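Local atomic coordinates of putative hemin ABC transport system, membrane protein (Burkholderia cenocepacia J2315, PDB entry 5B57), a protein that probably forms the transmembrane subunit (BhuU) of an ABC importer that carries heme across the cell membrane. Residues G119-A127 / Q327-A335; V248-L259 / V290-L301. All blocks are in the same frame, centred on the assembly; numbering follows the deposited sequence.

Contact 1 of 2, residues G119-A127 / Q327-A335; sequences GATGAAMQA and QRIVLPGAA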
loop_
_atom_site.group_PDB
_atom_site.type_symbol
_atom_site.label_atom_id
_atom_site.label_comp_id
_atom_site.label_asym_id
_atom_site.label_seq_id
_atom_site.Cartn_x
_atom_site.Cartn_y
_atom_site.Cartn_z
ATOM N N GLY A 119 -16.739 7.763 -15.106
ATOM C CA GLY A 119 -17.109 6.404 -14.721
ATOM C C GLY A 119 -16.287 5.342 -15.428
ATOM O O GLY A 119 -15.686 4.469 -14.785
ATOM N N ALA A 120 -16.222 5.419 -16.764
ATOM C CA ALA A 120 -15.536 4.424 -17.570
ATOM C C ALA A 120 -14.020 4.485 -17.387
ATOM O O ALA A 120 -13.368 3.454 -17.240
ATOM C CB ALA A 120 -15.906 4.610 -19.042
ATOM N N THR A 121 -13.428 5.676 -17.419
ATOM C CA THR A 121 -11.974 5.726 -17.258
ATOM C C THR A 121 -11.559 5.295 -15.857
ATOM O O THR A 121 -10.469 4.737 -15.679
ATOM C CB THR A 121 -11.408 7.127 -17.580
ATOM O OG1 THR A 121 -12.174 8.146 -16.920
ATOM C CG2 THR A 121 -11.368 7.378 -19.098
ATOM N N GLY A 122 -12.415 5.518 -14.857
ATOM C CA GLY A 122 -12.083 5.070 -13.510
ATOM C C GLY A 122 -12.097 3.556 -13.394
ATOM O O GLY A 122 -11.174 2.947 -12.828
ATOM N N ALA A 123 -13.159 2.933 -13.926
ATOM C CA ALA A 123 -13.225 1.482 -14.026
ATOM C C ALA A 123 -11.963 0.911 -14.671
ATOM O O ALA A 123 -11.393 -0.071 -14.177
ATOM C CB ALA A 123 -14.473 1.083 -14.804
ATOM N N ALA A 124 -11.495 1.534 -15.758
ATOM C CA ALA A 124 -10.290 1.044 -16.410
ATOM C C ALA A 124 -9.078 1.200 -15.505
ATOM O O ALA A 124 -8.331 0.239 -15.278
ATOM C CB ALA A 124 -10.066 1.763 -17.740
ATOM N N MET A 125 -8.879 2.398 -14.949
ATOM C CA MET A 125 -7.699 2.630 -14.116
ATOM C C MET A 125 -7.706 1.764 -12.865
ATOM O O MET A 125 -6.649 1.293 -12.434
ATOM C CB MET A 125 -7.603 4.093 -13.741
ATOM C CG MET A 125 -7.290 4.966 -14.929
ATOM S SD MET A 125 -5.530 5.247 -15.045
ATOM C CE MET A 125 -5.234 6.033 -13.461
ATOM N N GLN A 126 -8.881 1.537 -12.264
ATOM C CA GLN A 126 -8.927 0.707 -11.061
ATOM C C GLN A 126 -8.624 -0.751 -11.373
ATOM O O GLN A 126 -8.020 -1.460 -10.554
ATOM C CB GLN A 126 -10.284 0.843 -10.398
ATOM C CG GLN A 126 -10.385 2.143 -9.669
ATOM C CD GLN A 126 -11.781 2.703 -9.647
ATOM O OE1 GLN A 126 -12.730 2.045 -9.202
ATOM N NE2 GLN A 126 -11.919 3.938 -10.113
ATOM N N ALA A 127 -9.032 -1.222 -12.551
ATOM C CA ALA A 127 -8.543 -2.511 -13.031
ATOM C C ALA A 127 -7.042 -2.450 -13.258
ATOM O O ALA A 127 -6.280 -3.200 -12.648
ATOM C CB ALA A 127 -9.268 -2.926 -14.311
ATOM N N GLN A 327 -14.758 -6.762 -16.141
ATOM C CA GLN A 327 -14.622 -5.526 -16.905
ATOM C C GLN A 327 -15.718 -5.378 -17.959
ATOM O O GLN A 327 -16.095 -4.262 -18.315
ATOM C CB GLN A 327 -13.239 -5.476 -17.557
ATOM C CG GLN A 327 -12.787 -4.115 -18.095
ATOM C CD GLN A 327 -12.726 -2.988 -17.040
ATOM O OE1 GLN A 327 -12.827 -3.227 -15.828
ATOM N NE2 GLN A 327 -12.559 -1.753 -17.514
ATOM N N ARG A 328 -16.262 -6.495 -18.453
ATOM C CA ARG A 328 -17.269 -6.442 -19.508
ATOM C C ARG A 328 -18.580 -5.836 -19.023
ATOM O O ARG A 328 -19.312 -5.231 -19.792
ATOM C CB ARG A 328 -17.474 -7.852 -20.087
ATOM C CG ARG A 328 -16.787 -8.122 -21.442
ATOM C CD ARG A 328 -16.125 -9.525 -21.524
ATOM N NE ARG A 328 -17.058 -10.664 -21.481
ATOM C CZ ARG A 328 -17.059 -11.618 -20.544
ATOM N NH1 ARG A 328 -16.176 -11.594 -19.545
ATOM N NH2 ARG A 328 -17.945 -12.606 -20.610
ATOM N N ILE A 329 -18.890 -5.995 -17.721
ATOM C CA ILE A 329 -20.038 -5.322 -17.109
ATOM C C ILE A 329 -19.664 -3.937 -16.583
ATOM O O ILE A 329 -20.407 -2.968 -16.756
ATOM C CB ILE A 329 -20.612 -6.182 -15.966
ATOM C CG1 ILE A 329 -21.114 -7.503 -16.500
ATOM C CG2 ILE A 329 -21.715 -5.436 -15.223
ATOM C CD1 ILE A 329 -21.148 -8.623 -15.444
ATOM N N VAL A 330 -18.525 -3.823 -15.895
ATOM C CA VAL A 330 -18.286 -2.657 -15.049
ATOM C C VAL A 330 -18.052 -1.410 -15.889
ATOM O O VAL A 330 -18.467 -0.311 -15.507
ATOM C CB VAL A 330 -17.110 -2.914 -14.097
ATOM C CG1 VAL A 330 -16.623 -1.581 -13.480
ATOM C CG2 VAL A 330 -17.497 -3.924 -13.048
ATOM N N LEU A 331 -17.384 -1.550 -17.049
ATOM C CA LEU A 331 -17.001 -0.353 -17.797
ATOM C C LEU A 331 -18.202 0.346 -18.417
ATOM O O LEU A 331 -18.320 1.573 -18.248
ATOM C CB LEU A 331 -15.924 -0.693 -18.827
ATOM C CG LEU A 331 -15.363 0.573 -19.484
ATOM C CD1 LEU A 331 -13.856 0.542 -19.477
ATOM C CD2 LEU A 331 -15.847 0.706 -20.911
ATOM N N PRO A 332 -19.125 -0.333 -19.111
ATOM C CA PRO A 332 -20.400 0.329 -19.443
ATOM C C PRO A 332 -21.275 0.595 -18.228
ATOM O O PRO A 332 -22.020 1.586 -18.221
ATOM C CB PRO A 332 -21.071 -0.664 -20.402
ATOM C CG PRO A 332 -20.525 -1.956 -20.019
ATOM C CD PRO A 332 -19.089 -1.703 -19.650
ATOM N N GLY A 333 -21.222 -0.282 -17.217
ATOM C CA GLY A 333 -22.000 -0.066 -16.010
ATOM C C GLY A 333 -21.605 1.207 -15.301
ATOM O O GLY A 333 -22.457 2.013 -14.920
ATOM N N ALA A 334 -20.302 1.415 -15.128
ATOM C CA ALA A 334 -19.854 2.584 -14.394
ATOM C C ALA A 334 -20.136 3.867 -15.173
ATOM O O ALA A 334 -20.511 4.894 -14.588
ATOM C CB ALA A 334 -18.373 2.446 -14.073
ATOM N N ALA A 335 -19.995 3.819 -16.500
ATOM C CA ALA A 335 -20.267 5.004 -17.310
ATOM C C ALA A 335 -21.747 5.410 -17.235
ATOM O O ALA A 335 -22.051 6.592 -17.022
ATOM C CB ALA A 335 -19.796 4.778 -18.748
#

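Contact 2 of 2, residues V248-L259 / V290-L301; sequences VAPCVALGGVLL and VLVAVALAVGAL. With DMU (decyl-beta-D-maltopyranoside), chain E.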
loop_
_atom_site.group_PDB
_atom_site.type_symbol
_atom_site.label_atom_id
_atom_site.label_comp_id
_atom_site.label_asym_id
_atom_site.label_seq_id
_atom_site.Cartn_x
_atom_site.Cartn_y
_atom_site.Cartn_z
ATOM N N VAL A 248 -15.278 17.681 -28.030
ATOM C CA VAL A 248 -15.089 16.921 -26.791
ATOM C C VAL A 248 -15.625 15.493 -26.926
ATOM O O VAL A 248 -14.958 14.520 -26.551
ATOM C CB VAL A 248 -15.750 17.664 -25.621
ATOM C CG1 VAL A 248 -15.748 16.808 -24.360
ATOM C CG2 VAL A 248 -15.040 18.961 -25.396
ATOM N N ALA A 249 -16.852 15.354 -27.443
ATOM C CA ALA A 249 -17.543 14.077 -27.546
ATOM C C ALA A 249 -16.722 13.019 -28.284
ATOM O O ALA A 249 -16.515 11.931 -27.730
ATOM C CB ALA A 249 -18.915 14.269 -28.210
ATOM N N PRO A 250 -16.239 13.258 -29.517
ATOM C CA PRO A 250 -15.455 12.202 -30.195
ATOM C C PRO A 250 -14.211 11.780 -29.438
ATOM O O PRO A 250 -13.880 10.584 -29.416
ATOM C CB PRO A 250 -15.110 12.827 -31.554
ATOM C CG PRO A 250 -15.391 14.268 -31.416
ATOM C CD PRO A 250 -16.505 14.383 -30.430
ATOM N N CYS A 251 -13.510 12.723 -28.808
ATOM C CA CYS A 251 -12.453 12.350 -27.877
ATOM C C CYS A 251 -12.954 11.349 -26.843
ATOM O O CYS A 251 -12.424 10.240 -26.718
ATOM C CB CYS A 251 -11.908 13.595 -27.192
ATOM S SG CYS A 251 -10.804 14.544 -28.215
ATOM N N VAL A 252 -13.977 11.731 -26.079
ATOM C CA VAL A 252 -14.495 10.851 -25.034
ATOM C C VAL A 252 -14.953 9.532 -25.630
ATOM O O VAL A 252 -14.700 8.464 -25.066
ATOM C CB VAL A 252 -15.632 11.544 -24.257
ATOM C CG1 VAL A 252 -16.175 10.643 -23.157
ATOM C CG2 VAL A 252 -15.167 12.908 -23.698
ATOM N N ALA A 253 -15.607 9.572 -26.793
ATOM C CA ALA A 253 -16.046 8.311 -27.389
ATOM C C ALA A 253 -14.857 7.490 -27.872
ATOM O O ALA A 253 -14.863 6.259 -27.756
ATOM C CB ALA A 253 -17.036 8.561 -28.523
ATOM N N LEU A 254 -13.808 8.149 -28.385
ATOM C CA LEU A 254 -12.664 7.376 -28.861
ATOM C C LEU A 254 -11.865 6.781 -27.695
ATOM O O LEU A 254 -11.501 5.597 -27.729
ATOM C CB LEU A 254 -11.781 8.222 -29.776
ATOM C CG LEU A 254 -10.471 7.511 -30.128
ATOM C CD1 LEU A 254 -10.633 6.459 -31.221
ATOM C CD2 LEU A 254 -9.386 8.483 -30.497
ATOM N N GLY A 255 -11.599 7.569 -26.646
ATOM C CA GLY A 255 -11.177 6.966 -25.386
ATOM C C GLY A 255 -12.094 5.835 -24.954
ATOM O O GLY A 255 -11.637 4.761 -24.566
ATOM N N GLY A 256 -13.404 6.049 -25.041
ATOM C CA GLY A 256 -14.324 5.007 -24.635
ATOM C C GLY A 256 -14.150 3.743 -25.446
ATOM O O GLY A 256 -14.207 2.638 -24.906
ATOM N N VAL A 257 -13.914 3.890 -26.752
ATOM C CA VAL A 257 -13.768 2.719 -27.619
ATOM C C VAL A 257 -12.505 1.944 -27.257
ATOM O O VAL A 257 -12.529 0.715 -27.106
ATOM C CB VAL A 257 -13.780 3.143 -29.103
ATOM C CG1 VAL A 257 -13.039 2.134 -29.958
ATOM C CG2 VAL A 257 -15.211 3.287 -29.603
ATOM N N LEU A 258 -11.393 2.664 -27.063
ATOM C CA LEU A 258 -10.110 2.016 -26.790
ATOM C C LEU A 258 -10.123 1.220 -25.490
ATOM O O LEU A 258 -9.422 0.205 -25.371
ATOM C CB LEU A 258 -9.005 3.060 -26.727
ATOM C CG LEU A 258 -8.686 3.889 -27.951
ATOM C CD1 LEU A 258 -7.595 4.848 -27.535
ATOM C CD2 LEU A 258 -8.216 2.962 -29.051
ATOM N N LEU A 259 -10.887 1.671 -24.489
ATOM C CA LEU A 259 -10.987 0.913 -23.243
ATOM C C LEU A 259 -11.756 -0.388 -23.455
ATOM O O LEU A 259 -11.271 -1.464 -23.093
ATOM C CB LEU A 259 -11.642 1.757 -22.146
ATOM C CG LEU A 259 -10.826 2.972 -21.635
ATOM C CD1 LEU A 259 -11.545 3.721 -20.505
ATOM C CD2 LEU A 259 -9.420 2.549 -21.230
ATOM N N VAL A 290 -4.297 1.873 -22.058
ATOM C CA VAL A 290 -5.273 2.437 -21.126
ATOM C C VAL A 290 -4.930 3.887 -20.787
ATOM O O VAL A 290 -5.785 4.782 -20.868
ATOM C CB VAL A 290 -5.350 1.558 -19.871
ATOM C CG1 VAL A 290 -6.307 2.143 -18.869
ATOM C CG2 VAL A 290 -5.756 0.164 -20.278
ATOM N N LEU A 291 -3.673 4.146 -20.411
ATOM C CA LEU A 291 -3.256 5.509 -20.054
ATOM C C LEU A 291 -3.518 6.515 -21.182
ATOM O O LEU A 291 -4.115 7.578 -20.960
ATOM C CB LEU A 291 -1.786 5.505 -19.671
ATOM C CG LEU A 291 -1.642 4.702 -18.391
ATOM C CD1 LEU A 291 -0.203 4.733 -17.955
ATOM C CD2 LEU A 291 -2.580 5.291 -17.333
ATOM N N VAL A 292 -3.069 6.206 -22.399
ATOM C CA VAL A 292 -3.377 7.107 -23.502
ATOM C C VAL A 292 -4.889 7.200 -23.715
ATOM O O VAL A 292 -5.406 8.280 -24.020
ATOM C CB VAL A 292 -2.620 6.695 -24.783
ATOM C CG1 VAL A 292 -2.911 5.324 -25.117
ATOM C CG2 VAL A 292 -3.086 7.478 -25.943
ATOM N N ALA A 293 -5.643 6.120 -23.491
ATOM C CA ALA A 293 -7.092 6.271 -23.665
ATOM C C ALA A 293 -7.707 7.083 -22.528
ATOM O O ALA A 293 -8.562 7.943 -22.775
ATOM C CB ALA A 293 -7.784 4.917 -23.797
ATOM N N VAL A 294 -7.284 6.841 -21.282
ATOM C CA VAL A 294 -7.771 7.665 -20.172
ATOM C C VAL A 294 -7.360 9.119 -20.352
ATOM O O VAL A 294 -8.156 10.035 -20.103
ATOM C CB VAL A 294 -7.272 7.114 -18.825
ATOM C CG1 VAL A 294 -7.490 8.140 -17.723
ATOM C CG2 VAL A 294 -7.971 5.808 -18.521
ATOM N N ALA A 295 -6.109 9.359 -20.776
ATOM C CA ALA A 295 -5.617 10.733 -20.884
ATOM C C ALA A 295 -6.418 11.512 -21.914
ATOM O O ALA A 295 -6.737 12.689 -21.718
ATOM C CB ALA A 295 -4.137 10.723 -21.236
ATOM N N LEU A 296 -6.808 10.831 -22.989
ATOM C CA LEU A 296 -7.557 11.437 -24.079
ATOM C C LEU A 296 -8.993 11.779 -23.675
ATOM O O LEU A 296 -9.482 12.862 -24.027
ATOM C CB LEU A 296 -7.520 10.485 -25.271
ATOM C CG LEU A 296 -8.350 10.907 -26.458
ATOM C CD1 LEU A 296 -7.795 12.213 -26.981
ATOM C CD2 LEU A 296 -8.331 9.828 -27.521
ATOM N N ALA A 297 -9.690 10.886 -22.929
ATOM C CA ALA A 297 -11.062 11.191 -22.493
ATOM C C ALA A 297 -11.125 12.205 -21.341
ATOM O O ALA A 297 -11.889 13.179 -21.401
ATOM C CB ALA A 297 -11.791 9.929 -22.077
ATOM N N VAL A 298 -10.363 11.980 -20.271
ATOM C CA VAL A 298 -10.322 12.942 -19.172
ATOM C C VAL A 298 -9.805 14.296 -19.655
ATOM O O VAL A 298 -10.308 15.350 -19.242
ATOM C CB VAL A 298 -9.470 12.384 -18.017
ATOM C CG1 VAL A 298 -9.326 13.411 -16.905
ATOM C CG2 VAL A 298 -10.085 11.114 -17.494
ATOM N N GLY A 299 -8.791 14.300 -20.524
ATOM C CA GLY A 299 -8.253 15.578 -20.976
ATOM C C GLY A 299 -9.285 16.390 -21.729
ATOM O O GLY A 299 -9.386 17.603 -21.556
ATOM N N ALA A 300 -10.071 15.727 -22.576
ATOM C CA ALA A 300 -11.182 16.394 -23.230
ATOM C C ALA A 300 -12.172 16.953 -22.224
ATOM O O ALA A 300 -12.728 18.030 -22.447
ATOM C CB ALA A 300 -11.882 15.425 -24.177
ATOM N N LEU A 301 -12.398 16.258 -21.107
ATOM C CA LEU A 301 -13.502 16.626 -20.218
ATOM C C LEU A 301 -13.127 17.756 -19.276
ATOM O O LEU A 301 -13.884 18.720 -19.117
ATOM C CB LEU A 301 -13.949 15.413 -19.415
ATOM C CG LEU A 301 -14.694 14.452 -20.316
ATOM C CD1 LEU A 301 -14.897 13.083 -19.653
ATOM C CD2 LEU A 301 -16.004 15.120 -20.671
HETATM C C1 DMU E . -22.573 18.804 -33.449
HETATM C C2 DMU E . -23.084 20.219 -33.520
HETATM C C3 DMU E . -24.617 20.217 -33.572
HETATM C C4 DMU E . -25.214 19.371 -32.410
HETATM O O5 DMU E . -24.608 18.053 -32.400
HETATM C C6 DMU E . -23.173 18.124 -32.235
HETATM O O7 DMU E . -25.095 21.562 -33.494
HETATM O O16 DMU E . -22.624 16.813 -32.118
HETATM C C18 DMU E . -22.245 16.523 -30.771
HETATM C C19 DMU E . -23.006 15.299 -30.299
HETATM C C22 DMU E . -22.798 15.069 -28.814
HETATM C C25 DMU E . -23.178 13.641 -28.426
HETATM C C28 DMU E . -22.089 12.996 -27.565
HETATM C C31 DMU E . -21.727 11.593 -28.072
HETATM C C34 DMU E . -21.682 10.585 -26.914
HETATM C C37 DMU E . -20.675 9.454 -27.190
HETATM C C40 DMU E . -20.267 8.737 -25.889
HETATM C C43 DMU E . -21.151 7.533 -25.621
HETATM O O49 DMU E . -21.140 18.803 -33.354
HETATM O O55 DMU E . -22.547 20.886 -34.670
HETATM C C57 DMU E . -26.739 19.228 -32.531
HETATM O O61 DMU E . -27.370 20.471 -32.178
HETATM C C5 DMU E . -25.257 23.024 -35.445
HETATM C C7 DMU E . -25.025 24.367 -34.757
HETATM C C8 DMU E . -26.281 24.840 -34.025
HETATM C C9 DMU E . -26.831 23.744 -33.134
HETATM O O1 DMU E . -27.149 22.597 -33.928
HETATM C C10 DMU E . -25.977 22.011 -34.519
HETATM O O2 DMU E . -25.969 25.996 -33.222
HETATM O O3 DMU E . -23.990 22.484 -35.871
HETATM O O4 DMU E . -24.659 25.342 -35.744
HETATM C C11 DMU E . -28.077 24.221 -32.413
HETATM O O6 DMU E . -28.437 25.533 -32.899
#

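Contact 1 of 2, residues G119-A127 / Q327-A335
Ala120 and Ala123 of helix segment 119-127 pack on segment 327-335, with the two short axes 7.5 Å apart at closest approach and running roughly antiparallel, at 147°. The backbones come nearest where Gly119 has no side chain: Gly119 CA lies 4.3 Å from Ala335 CA. Here the methyl CB of Ala334 rests 3.4 Å from the carbonyl O of Gly119. Ala123 is a knob in a hole formed by Gln327, Val330, Leu331 and Ala334. Ala123 CB meets Val330 CG1 at 3.7 Å. One turn earlier, Ala120 CB faces Ala335 CB, 3.9 Å away. Leu331 reaches over the same residue with CD1, 3.7 Å from Ala120 O. Gln327 has CG anti to the backbone N (chi1 -165°) and a bend at chi2 (59°), which carries its amide alongside the other helix. Gln327 NE2 lies 3.8 Å from Ala124 CA, and Gln327 OE1 3.9 Å from Ala127 CB. These are packing contacts, and no hydrogen bond joins the segments. With Gly119, Ala120 and Ala123 at the interface, the helices come close together. Around the pair, helix 263-269 touches Gln327, whose backbone N donates a hydrogen bond to Asn267 OD1. Helix 311-323 touches Val330 and Ala334, and helix 242-260 touches Ala124 and Leu331.

Contact 2 of 2, residues V248-L259 / V290-L301
Leu296 and Leu254 meet at a slant near the surface, with Leu296 CD2 3.4 Å from Leu254 CD2. Leu296 owes its reach to a CG anti to the backbone N (chi1 175°), which brings the end of the side chain up to segment 248-259. The other branch, Leu296 CD1, lies 4.0 Å from Cys251 SG, so one methyl goes to Cys251 and the other to Leu254. Cys251 also sets its CB against the methyl CB of Ala300 at 3.5 Å. On the buried flank, Val252 and Leu301 cross at about a right angle, with Val252 CG2 3.7 Å from Leu301 CG. Val248 makes a similar crossing with the CD2 branch of Leu301. At the other end, Leu259 lies across Val290 at about a right angle, with Leu259 CD2 3.9 Å from Val290 CG1. The same CD2 touches Ala293 CB, which Leu258 meets with both CB and CD1. Between these groups the nearly antiparallel helices, at 156°, pack backbone against small residues. Gly255 has no side chain and sets its CA against Ala293 O and Ala297 CB. The CA atoms of Val252 and Ala297 are 4.3 Å apart. The decyl chain of the bound decyl-maltoside lies against segment 248-259 on a face turned from the partner helix, with ligand atom C28 3.5 Å from Ala249 CB. No hydrogen bond crosses the interface. It is held by apolar packing, consistent with two predicted transmembrane helices whose backbone bonds are made within each helix.

From the N terminus, helix 94-128 supplies the first segment, 119-127. Helices 242-260 and 283-305 follow and close the short loop of contact 2, with 30 residues between its segments. Helix 327-352 then returns to the first segment and closes contact 1 across 199 residues, so contact 2 is nested inside contact 1. The two meet directly. Leu259 packs through CD2 on Ala124 CB and through CB on Leu331 CD1, touching both segments of contact 1. Met125 meets Leu291, and Thr121 meets Val298. Together the contacts join four predicted transmembrane helices of the FecCD-type permease, with helix 94-128 touching the other three.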